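Long-range contacts in chitinase (Chromobacterium violaceum, PDB 4TXG), which probably binds chitin and hydrolyses its glycosidic bonds as a family 18 glycoside hydrolase: residues A[272-277]-A[311-316]; A[277-282]-A[336-341]; A[695-700]-A[767-772]; A[715-720]-A[735-740]. One frame throughout, in Å; residues are numbered along the deposited sequence.

Contact 1 (A[272-277]-A[311-316]); sequences GGFYSM and IDFEYP. With CS (cesium ion), chain D.
Phe274 and Phe313 fit into each other by a mutual exchange of bumps and hollows. The CB of Phe274 sits over the centre of the Phe313 ring, 3.5 Å from its centroid, and the CB of Phe313 in turn lies over the face of the Phe274 ring. The two rings are near parallel but slid apart in opposite directions, so each faces mainly the other's methylene. With CG anti to the backbone N (chi1 -178°), Phe313 brings its ring root to 3.7 Å from Phe274 CG. Flat, apolar phenylalanine suits both places, having a broad face to receive a bump and a rim to offer. The rim of Phe313 is offered to Tyr275: CE1 of Phe313 approaches the face of that ring, 3.7 Å from Tyr275 CE1, in a T-shaped pair with planes at 85°. Pro316 CB covers the other face of Phe313. Beyond, Phe274 CZ touches Ile311 CG2 at 4.0 Å.

The polar tip of Tyr275 grips the chain turn. Its OH accepts the N-H of Tyr315, 3.2 Å from Tyr315 N, just after the cis peptide joining Glu314 to Tyr315, and donates to a water that also bonds Glu314 O. Glu314 closes a DxxDxDxE sequence, the family 18 signature, whose glutamate is the general acid in that family, as Glu314 probably is; both its oxygens bind a cesium ion. In this TIM-barrel fold the aromatic cluster lies at the C-terminal end of strand 308-312, with Leu338 and Leu345 of helix 338-360 against Tyr275 and Phe274, and Val193 of strand 185-193 also against Phe274.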
# COMPACT_ATOMS: atom_id res chain seq x y z
N GLY A 272 8.14 5.54 20.08
CA GLY A 272 9.02 5.17 18.98
C GLY A 272 8.40 4.13 18.06
O GLY A 272 8.77 4.03 16.89
N GLY A 273 7.45 3.35 18.58
CA GLY A 273 6.73 2.36 17.80
C GLY A 273 7.61 1.48 16.92
O GLY A 273 8.58 0.89 17.38
N PHE A 274 7.26 1.41 15.64
CA PHE A 274 8.04 0.63 14.67
C PHE A 274 9.50 1.07 14.57
O PHE A 274 10.38 0.25 14.32
CB PHE A 274 7.40 0.74 13.28
CG PHE A 274 6.29 -0.25 13.02
CD1 PHE A 274 6.57 -1.58 12.81
CD2 PHE A 274 4.97 0.17 12.95
CE1 PHE A 274 5.56 -2.50 12.55
CE2 PHE A 274 3.95 -0.74 12.70
CZ PHE A 274 4.24 -2.06 12.50
N TYR A 275 9.77 2.36 14.72
CA TYR A 275 11.14 2.84 14.55
C TYR A 275 12.07 2.23 15.60
O TYR A 275 13.15 1.73 15.27
CB TYR A 275 11.20 4.36 14.62
CG TYR A 275 10.44 5.05 13.51
CD1 TYR A 275 10.94 5.06 12.21
CD2 TYR A 275 9.23 5.69 13.76
CE1 TYR A 275 10.25 5.69 11.18
CE2 TYR A 275 8.54 6.34 12.75
CZ TYR A 275 9.06 6.33 11.46
OH TYR A 275 8.38 6.97 10.45
N SER A 276 11.64 2.27 16.86
CA SER A 276 12.49 1.80 17.94
C SER A 276 12.43 0.27 18.03
O SER A 276 13.38 -0.36 18.48
CB SER A 276 12.09 2.46 19.27
OG SER A 276 10.69 2.40 19.47
N MET A 277 11.33 -0.31 17.58
CA MET A 277 11.18 -1.77 17.62
C MET A 277 12.09 -2.43 16.59
O MET A 277 12.61 -3.52 16.84
CB MET A 277 9.72 -2.19 17.39
CG MET A 277 9.47 -3.71 17.43
SD MET A 277 9.55 -4.51 15.79
CE MET A 277 7.97 -4.00 15.16
N ILE A 311 1.10 -5.07 7.95
CA ILE A 311 2.06 -4.12 8.51
C ILE A 311 1.91 -2.77 7.83
O ILE A 311 2.12 -2.65 6.63
CB ILE A 311 3.51 -4.63 8.32
CG1 ILE A 311 3.69 -5.97 9.03
CG2 ILE A 311 4.52 -3.58 8.81
CD1 ILE A 311 3.48 -5.91 10.57
N ASP A 312 1.52 -1.76 8.60
CA ASP A 312 1.30 -0.42 8.07
C ASP A 312 2.30 0.55 8.71
O ASP A 312 1.94 1.47 9.45
CB ASP A 312 -0.14 0.02 8.33
CG ASP A 312 -0.50 1.30 7.60
OD1 ASP A 312 0.37 1.90 6.92
OD2 ASP A 312 -1.68 1.71 7.70
N PHE A 313 3.57 0.30 8.43
CA PHE A 313 4.70 1.07 8.95
C PHE A 313 4.88 2.31 8.07
O PHE A 313 5.31 2.20 6.92
CB PHE A 313 5.93 0.13 8.96
CG PHE A 313 7.22 0.71 9.52
CD1 PHE A 313 7.41 2.07 9.77
CD2 PHE A 313 8.28 -0.15 9.77
CE1 PHE A 313 8.63 2.55 10.26
CE2 PHE A 313 9.50 0.31 10.27
CZ PHE A 313 9.67 1.67 10.51
N GLU A 314 4.54 3.49 8.60
CA GLU A 314 4.62 4.72 7.82
C GLU A 314 5.68 5.67 8.40
O GLU A 314 5.34 6.49 9.26
CB GLU A 314 3.25 5.42 7.77
CG GLU A 314 2.11 4.50 7.24
CD GLU A 314 0.76 5.19 7.00
OE1 GLU A 314 0.64 6.42 7.15
OE2 GLU A 314 -0.20 4.48 6.66
N TYR A 315 6.93 5.61 7.94
CA TYR A 315 7.42 4.76 6.84
C TYR A 315 8.86 4.36 7.09
O TYR A 315 9.61 5.15 7.66
CB TYR A 315 7.39 5.50 5.50
CG TYR A 315 6.03 5.94 5.07
CD1 TYR A 315 5.20 5.07 4.39
CD2 TYR A 315 5.58 7.22 5.35
CE1 TYR A 315 3.95 5.47 3.99
CE2 TYR A 315 4.33 7.62 4.97
CZ TYR A 315 3.52 6.74 4.29
OH TYR A 315 2.26 7.15 3.90
N PRO A 316 9.27 3.18 6.61
CA PRO A 316 10.67 2.76 6.74
C PRO A 316 11.52 3.33 5.60
O PRO A 316 12.11 2.58 4.82
CB PRO A 316 10.58 1.24 6.65
CG PRO A 316 9.43 1.01 5.68
CD PRO A 316 8.43 2.12 6.00
CS CS D . -1.74 6.48 4.94
O HOH W 1 6.18 8.35 11.09
O HOH W 2 -3.04 3.97 6.64
O HOH W 3 0.38 8.74 5.17
O HOH W 4 -3.58 8.54 6.93
O HOH W 5 -4.52 4.46 4.89
O HOH W 6 -2.65 8.46 3.34

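Contact 2 (A[277-282]-A[336-341]); sequences MTVNAD and GSLNKG
Val279, the first residue to leave helical geometry after helix 273-278, presses on Ser337 and Gly341, around the start of helix 338-360, one of the helices of the TIM barrel. Its two methyls divide the work. CG1, anti to the backbone N (chi1 177°), lands 3.6 Å from Ser337 CB, while CG2 lies 3.7 Å from the carbonyl O of the same serine. CG2 is also 4.1 Å from Leu338 CD2, the two side chains crossing at about a right angle. A branched, apolar valine suits this place, since it can touch Ser337, Leu338 and Gly341 at once.

Gly341 is the natural counterpart. Val279 CG2 comes within 4.1 Å of Gly341 CA, on the very side where a beta carbon would stand, so the bare backbone is what allows the helix to come so near. The alpha carbons of Gly341 and Thr278 are the closest pair between the two segments. Thr278 turns its CB toward the Gly341 carbonyl, 3.8 Å from Gly341 O, with its methyl a little farther from the same oxygen.

No direct hydrogen bond joins the segments, and the hydroxyls of Ser337 and Thr278 find partners of other kinds. Ser337 OG bonds Gly283 O, within the chain that follows Asp282. Thr278 OG1, lying between its own backbone N and carbonyl carbon, donates back to Phe274 O one helical turn earlier. That leaves its oxygen to accept from a bridging water, 2.9 Å from Thr278 OG1, whose other hydrogen goes to Leu338 O at 3.0 Å.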
# COMPACT_ATOMS: atom_id res chain seq x y z
N MET A 277 11.33 -0.31 17.58
CA MET A 277 11.18 -1.77 17.62
C MET A 277 12.09 -2.43 16.59
O MET A 277 12.61 -3.52 16.84
CB MET A 277 9.72 -2.19 17.39
CG MET A 277 9.47 -3.71 17.43
SD MET A 277 9.55 -4.51 15.79
CE MET A 277 7.97 -4.00 15.16
N THR A 278 12.29 -1.79 15.43
CA THR A 278 13.12 -2.39 14.38
C THR A 278 14.57 -1.96 14.38
O THR A 278 15.41 -2.67 13.87
CB THR A 278 12.55 -2.11 12.96
OG1 THR A 278 12.52 -0.70 12.72
CG2 THR A 278 11.15 -2.68 12.82
N VAL A 279 14.87 -0.78 14.93
CA VAL A 279 16.24 -0.25 14.88
C VAL A 279 16.61 0.33 16.23
O VAL A 279 15.90 1.18 16.77
CB VAL A 279 16.40 0.84 13.77
CG1 VAL A 279 17.82 1.43 13.78
CG2 VAL A 279 16.07 0.27 12.38
N ASN A 280 17.70 -0.16 16.81
CA ASN A 280 18.22 0.39 18.06
C ASN A 280 18.65 1.84 17.90
O ASN A 280 18.90 2.30 16.79
CB ASN A 280 19.42 -0.43 18.56
CG ASN A 280 19.05 -1.85 18.90
OD1 ASN A 280 18.08 -2.10 19.61
ND2 ASN A 280 19.84 -2.80 18.41
N ALA A 281 18.77 2.54 19.01
CA ALA A 281 19.18 3.94 18.98
C ALA A 281 20.58 4.12 18.36
O ALA A 281 20.90 5.20 17.88
CB ALA A 281 19.14 4.53 20.38
N ASP A 282 21.39 3.06 18.36
CA ASP A 282 22.74 3.16 17.80
C ASP A 282 22.82 2.81 16.31
O ASP A 282 23.91 2.72 15.74
CB ASP A 282 23.73 2.29 18.59
CG ASP A 282 23.48 0.79 18.41
OD1 ASP A 282 22.53 0.39 17.72
OD2 ASP A 282 24.25 0.00 19.01
N GLY A 336 19.56 5.78 7.88
CA GLY A 336 20.42 4.85 7.17
C GLY A 336 20.19 3.38 7.50
O GLY A 336 20.72 2.49 6.83
N SER A 337 19.40 3.14 8.54
CA SER A 337 19.19 1.79 9.07
C SER A 337 17.79 1.25 8.83
O SER A 337 17.56 0.06 9.03
CB SER A 337 19.45 1.77 10.58
OG SER A 337 20.76 2.21 10.86
N LEU A 338 16.86 2.13 8.48
CA LEU A 338 15.46 1.71 8.42
C LEU A 338 15.19 0.63 7.37
O LEU A 338 14.32 -0.22 7.56
CB LEU A 338 14.55 2.91 8.15
CG LEU A 338 14.44 3.87 9.34
CD1 LEU A 338 13.60 5.09 9.00
CD2 LEU A 338 13.87 3.15 10.55
N ASN A 339 15.92 0.66 6.26
CA ASN A 339 15.70 -0.38 5.26
C ASN A 339 16.10 -1.77 5.78
O ASN A 339 15.35 -2.73 5.62
CB ASN A 339 16.47 -0.08 3.97
CG ASN A 339 15.71 0.87 3.07
OD1 ASN A 339 14.92 0.43 2.23
ND2 ASN A 339 15.91 2.16 3.26
N LYS A 340 17.28 -1.87 6.39
CA LYS A 340 17.71 -3.14 6.99
C LYS A 340 16.77 -3.58 8.11
O LYS A 340 16.48 -4.78 8.26
CB LYS A 340 19.13 -3.02 7.55
CG LYS A 340 20.17 -2.73 6.51
CD LYS A 340 20.32 -3.90 5.56
CE LYS A 340 21.48 -4.78 5.98
NZ LYS A 340 22.85 -4.14 5.85
N GLY A 341 16.28 -2.62 8.89
CA GLY A 341 15.38 -2.94 9.98
C GLY A 341 14.07 -3.49 9.48
O GLY A 341 13.48 -4.40 10.07
O HOH W 7 12.46 -0.14 9.85

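Contact 3 (A[695-700]-A[767-772]); sequences FQFDVP and SHYTVG
Phe697 and Tyr769 form the tight heart of an antiparallel strand pair interrupted by a beta bulge, in the Chitinase C region near the end of the chain. Phe697 CB lies over the face of the Tyr769 ring, 3.4 Å from Tyr769 CD2. CG of Phe697 stands between its own N and carbonyl carbon (chi1 46°), 3.6 Å from Tyr769 CE2; the rings themselves meet obliquely. Farther along the same buried face, Phe695 presents its edge to Val771, CD1 to CG2 at 3.9 Å. Bulky aromatic and branched side chains suit this face; Tyr769 also stacks on Phe661 of a second sheet.

The bulge comes from an extra residue in 767-772. Gln696 and Thr770 form a regular hydrogen-bonded pair, with Thr770 N 2.9 Å from Gln696 O, but the next such pair is Asp698 with Ser767. His768, in left-handed helical backbone geometry, takes up the surplus. The return bond from Ser767 N to Asp698 O is weak.

The face bearing Gln696, Asp698, Ser767 and Thr770 is partly exposed and polar. One water bridges Gln696 OE1 and Thr770 OG1, both of which also bond the guanidinium of Arg736; another links Asp698 O to Ser767 OG. His768 ND1 donates to the anti lone pair of Asp698 OD2 at 2.8 Å; OD2 lies close to the plane of the imidazole ring, while the carboxylate plane stands 87° to it. The other oxygen forms a salt bridge to Arg736, which probably stabilises the carboxylate's negative charge. Ser767 OG, bonded to Gly450 O, lies 3.4 Å above the centre of the His768 ring.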
# COMPACT_ATOMS: atom_id res chain seq x y z
N PHE A 695 23.94 -10.93 -19.28
CA PHE A 695 22.95 -10.94 -18.22
C PHE A 695 21.79 -10.05 -18.64
O PHE A 695 22.02 -8.94 -19.10
CB PHE A 695 23.55 -10.45 -16.90
CG PHE A 695 24.85 -11.13 -16.52
CD1 PHE A 695 24.86 -12.46 -16.14
CD2 PHE A 695 26.04 -10.43 -16.54
CE1 PHE A 695 26.04 -13.10 -15.79
CE2 PHE A 695 27.24 -11.06 -16.18
CZ PHE A 695 27.23 -12.40 -15.81
N GLN A 696 20.57 -10.55 -18.52
CA GLN A 696 19.39 -9.72 -18.76
C GLN A 696 18.46 -9.76 -17.56
O GLN A 696 18.46 -10.72 -16.80
CB GLN A 696 18.63 -10.17 -20.01
CG GLN A 696 19.37 -9.96 -21.31
CD GLN A 696 18.48 -10.21 -22.52
OE1 GLN A 696 17.28 -10.48 -22.39
NE2 GLN A 696 19.06 -10.10 -23.71
N PHE A 697 17.67 -8.71 -17.39
CA PHE A 697 16.65 -8.71 -16.35
C PHE A 697 15.61 -7.63 -16.66
O PHE A 697 15.87 -6.72 -17.44
CB PHE A 697 17.25 -8.49 -14.95
CG PHE A 697 18.26 -7.37 -14.87
CD1 PHE A 697 17.86 -6.07 -14.60
CD2 PHE A 697 19.61 -7.62 -15.05
CE1 PHE A 697 18.78 -5.03 -14.51
CE2 PHE A 697 20.54 -6.59 -14.96
CZ PHE A 697 20.12 -5.30 -14.70
N ASP A 698 14.44 -7.78 -16.05
CA ASP A 698 13.35 -6.82 -16.22
C ASP A 698 13.42 -5.71 -15.19
O ASP A 698 13.49 -5.96 -13.99
CB ASP A 698 11.99 -7.52 -16.11
CG ASP A 698 11.66 -8.36 -17.32
OD1 ASP A 698 12.18 -8.09 -18.42
OD2 ASP A 698 10.85 -9.30 -17.16
N VAL A 699 13.41 -4.47 -15.67
CA VAL A 699 13.29 -3.29 -14.82
C VAL A 699 11.88 -2.74 -14.99
O VAL A 699 11.43 -2.58 -16.13
CB VAL A 699 14.35 -2.24 -15.19
CG1 VAL A 699 14.22 -0.99 -14.33
CG2 VAL A 699 15.75 -2.86 -15.04
N PRO A 700 11.16 -2.48 -13.89
CA PRO A 700 9.79 -1.99 -14.09
C PRO A 700 9.78 -0.63 -14.78
O PRO A 700 10.74 0.14 -14.67
CB PRO A 700 9.24 -1.88 -12.66
CG PRO A 700 10.47 -1.67 -11.80
CD PRO A 700 11.55 -2.51 -12.47
N SER A 767 13.77 -8.19 -11.57
CA SER A 767 13.34 -9.59 -11.56
C SER A 767 13.50 -10.20 -12.94
O SER A 767 13.83 -9.51 -13.90
CB SER A 767 11.88 -9.71 -11.10
OG SER A 767 11.03 -9.03 -12.01
N HIS A 768 13.27 -11.51 -13.02
CA HIS A 768 13.27 -12.25 -14.29
C HIS A 768 14.64 -12.22 -14.96
O HIS A 768 14.79 -11.84 -16.13
CB HIS A 768 12.19 -11.71 -15.22
CG HIS A 768 10.85 -11.61 -14.57
ND1 HIS A 768 9.92 -10.66 -14.91
CD2 HIS A 768 10.29 -12.33 -13.56
CE1 HIS A 768 8.83 -10.80 -14.17
NE2 HIS A 768 9.04 -11.81 -13.33
N TYR A 769 15.64 -12.66 -14.20
CA TYR A 769 17.02 -12.69 -14.66
C TYR A 769 17.29 -13.85 -15.60
O TYR A 769 16.78 -14.96 -15.41
CB TYR A 769 17.98 -12.79 -13.47
CG TYR A 769 17.98 -11.58 -12.56
CD1 TYR A 769 17.10 -11.49 -11.49
CD2 TYR A 769 18.88 -10.55 -12.77
CE1 TYR A 769 17.10 -10.38 -10.66
CE2 TYR A 769 18.88 -9.44 -11.96
CZ TYR A 769 18.00 -9.36 -10.90
OH TYR A 769 18.01 -8.25 -10.09
N THR A 770 18.10 -13.60 -16.63
CA THR A 770 18.65 -14.71 -17.40
C THR A 770 20.15 -14.55 -17.59
O THR A 770 20.68 -13.43 -17.58
CB THR A 770 18.00 -14.85 -18.80
OG1 THR A 770 18.10 -13.62 -19.52
CG2 THR A 770 16.54 -15.27 -18.68
N VAL A 771 20.82 -15.68 -17.77
CA VAL A 771 22.25 -15.69 -18.05
C VAL A 771 22.46 -16.34 -19.41
O VAL A 771 22.06 -17.49 -19.61
CB VAL A 771 23.04 -16.44 -16.96
CG1 VAL A 771 24.53 -16.48 -17.31
CG2 VAL A 771 22.81 -15.78 -15.60
N GLY A 772 23.05 -15.59 -20.34
CA GLY A 772 23.31 -16.10 -21.67
C GLY A 772 24.74 -16.58 -21.74
O GLY A 772 25.68 -15.78 -21.76
O HOH W 8 16.42 -13.36 -21.78
O HOH W 9 11.37 -6.36 -12.36

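Contact 4 (A[715-720]-A[735-740]); sequences LKVVSA and NRVSVK. With CS (cesium ion), chain G.
Leu715 holds CG anti to its backbone N (chi1 -180°), which sets that carbon 3.6 Å from Val737 CG1. Val718 has CG1 anti to its carbonyl carbon (chi1 -73°), and this methyl reaches Ser738 CB at 3.5 Å on the other side of the sheet. On the Val737 side, Val717 and Val737 also touch methyl to methyl, CG2 to CG2 at 4.0 Å, their side chains crossing at about a right angle. Beta-branched valine suits the extended backbone at 717 and 737.

The backbone of Val718 departs from strand geometry (psi -15°) and makes a classic beta bulge: Val718 and Ser719 together face Arg736. The Arg736 carbonyl is gripped twice, by Val718 N at 2.8 Å from Arg736 O and by Ser719 N at a longer 3.3 Å. Arg736 N answers to Ser719 O. On the regular side of the bulge, Lys716 and Ser738 exchange a pair of backbone bonds, and a water bonded to Ser738 O has a weak link to the Lys716 amine.

At the far end Ser719 OG binds a cesium ion at 3.2 Å, together with Phe734 O and a water; the short serine side chain carries its hydroxyl to the ion. Asn735 OD1 lies 3.3 Å from Ala720 CA and accepts the N-H of His722, holding the departing chain.

Segment 715-720 lies on the outermost strand of a six-stranded sheet. Strand 734-740 separates it from strand 694-700, over which the extended Arg736 side chain runs, while Ile707 packs on Val717 and Val737, and Phe713 on Val739.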
# COMPACT_ATOMS: atom_id res chain seq x y z
N LEU A 715 25.73 -1.31 -20.20
CA LEU A 715 24.37 -1.70 -19.82
C LEU A 715 23.34 -0.86 -20.58
O LEU A 715 23.48 0.36 -20.66
CB LEU A 715 24.17 -1.55 -18.31
CG LEU A 715 22.82 -1.91 -17.69
CD1 LEU A 715 23.03 -2.43 -16.27
CD2 LEU A 715 21.86 -0.72 -17.67
N LYS A 716 22.32 -1.51 -21.13
CA LYS A 716 21.29 -0.76 -21.85
C LYS A 716 19.97 -1.51 -21.93
O LYS A 716 19.91 -2.72 -21.70
CB LYS A 716 21.77 -0.43 -23.26
CG LYS A 716 21.89 -1.63 -24.17
CD LYS A 716 22.57 -1.25 -25.48
CE LYS A 716 22.46 -2.35 -26.52
NZ LYS A 716 22.96 -3.66 -26.02
N VAL A 717 18.91 -0.79 -22.27
CA VAL A 717 17.62 -1.42 -22.52
C VAL A 717 17.62 -2.07 -23.89
O VAL A 717 17.92 -1.41 -24.89
CB VAL A 717 16.48 -0.39 -22.42
CG1 VAL A 717 15.16 -0.99 -22.91
CG2 VAL A 717 16.38 0.12 -20.99
N VAL A 718 17.29 -3.36 -23.95
CA VAL A 718 17.21 -4.06 -25.22
C VAL A 718 15.76 -4.22 -25.67
O VAL A 718 15.49 -4.53 -26.84
CB VAL A 718 17.89 -5.44 -25.17
CG1 VAL A 718 19.40 -5.27 -25.12
CG2 VAL A 718 17.41 -6.25 -23.96
N SER A 719 14.84 -4.01 -24.75
CA SER A 719 13.42 -4.14 -25.05
C SER A 719 12.62 -3.17 -24.20
O SER A 719 12.45 -3.39 -22.99
CB SER A 719 12.95 -5.58 -24.82
OG SER A 719 11.57 -5.71 -25.13
N ALA A 720 12.14 -2.10 -24.81
CA ALA A 720 11.44 -1.07 -24.06
C ALA A 720 9.95 -1.37 -24.00
O ALA A 720 9.27 -1.36 -25.02
CB ALA A 720 11.67 0.30 -24.69
N ASN A 735 10.95 -2.80 -18.91
CA ASN A 735 12.02 -2.55 -19.86
C ASN A 735 13.10 -3.59 -19.61
O ASN A 735 13.72 -3.60 -18.54
CB ASN A 735 12.57 -1.13 -19.68
CG ASN A 735 11.54 -0.07 -19.94
OD1 ASN A 735 10.83 -0.13 -20.94
ND2 ASN A 735 11.44 0.90 -19.04
N ARG A 736 13.33 -4.48 -20.57
CA ARG A 736 14.34 -5.50 -20.34
C ARG A 736 15.72 -4.94 -20.64
O ARG A 736 15.95 -4.32 -21.67
CB ARG A 736 14.08 -6.75 -21.18
CG ARG A 736 14.95 -7.92 -20.73
CD ARG A 736 14.37 -9.28 -21.10
NE ARG A 736 15.17 -10.35 -20.51
CZ ARG A 736 15.01 -10.81 -19.27
NH1 ARG A 736 14.07 -10.29 -18.47
NH2 ARG A 736 15.79 -11.78 -18.82
N VAL A 737 16.64 -5.17 -19.70
CA VAL A 737 17.98 -4.61 -19.73
C VAL A 737 18.99 -5.71 -20.03
O VAL A 737 18.78 -6.85 -19.64
CB VAL A 737 18.30 -3.93 -18.38
CG1 VAL A 737 19.79 -3.71 -18.19
CG2 VAL A 737 17.52 -2.63 -18.26
N SER A 738 20.06 -5.38 -20.75
CA SER A 738 21.15 -6.31 -21.00
C SER A 738 22.47 -5.69 -20.58
O SER A 738 22.75 -4.53 -20.87
CB SER A 738 21.21 -6.70 -22.47
OG SER A 738 22.44 -7.33 -22.79
N VAL A 739 23.29 -6.47 -19.89
CA VAL A 739 24.68 -6.09 -19.69
C VAL A 739 25.53 -7.33 -19.88
O VAL A 739 25.16 -8.42 -19.45
CB VAL A 739 24.91 -5.45 -18.30
CG1 VAL A 739 24.58 -6.44 -17.18
CG2 VAL A 739 26.36 -4.93 -18.19
N LYS A 740 26.66 -7.17 -20.56
CA LYS A 740 27.56 -8.29 -20.82
C LYS A 740 28.87 -8.13 -20.08
O LYS A 740 29.36 -7.01 -19.92
CB LYS A 740 27.85 -8.41 -22.32
CG LYS A 740 26.64 -8.63 -23.19
CD LYS A 740 27.04 -8.81 -24.65
CE LYS A 740 25.82 -8.98 -25.53
NZ LYS A 740 26.17 -9.15 -26.96
CS CS G . 9.49 -5.65 -22.66
O HOH W 10 24.53 -4.12 -23.09
O HOH W 11 10.50 -8.04 -20.71

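How the contacts relate
Followed from the N terminus, contact 1 closes a loop from helix 273-278 to the end of strand 308-312. Contact 2 opens from the end of the same helix, sharing Met277, and closes later at helix 338-360, so the two loops cross; together they tie this short helix to a barrel strand and to a barrel helix. The C-terminal pair follows in series; the nearest atoms of contact 2 and contact 3 are about 15 Å apart. Contact 4 nests within the loop closed by contact 3. Strands 694-700 and 734-740 are neighbours, so the two contacts join four strands, in the order 767-773, 694-700, 734-740, 716-719, of one sheet.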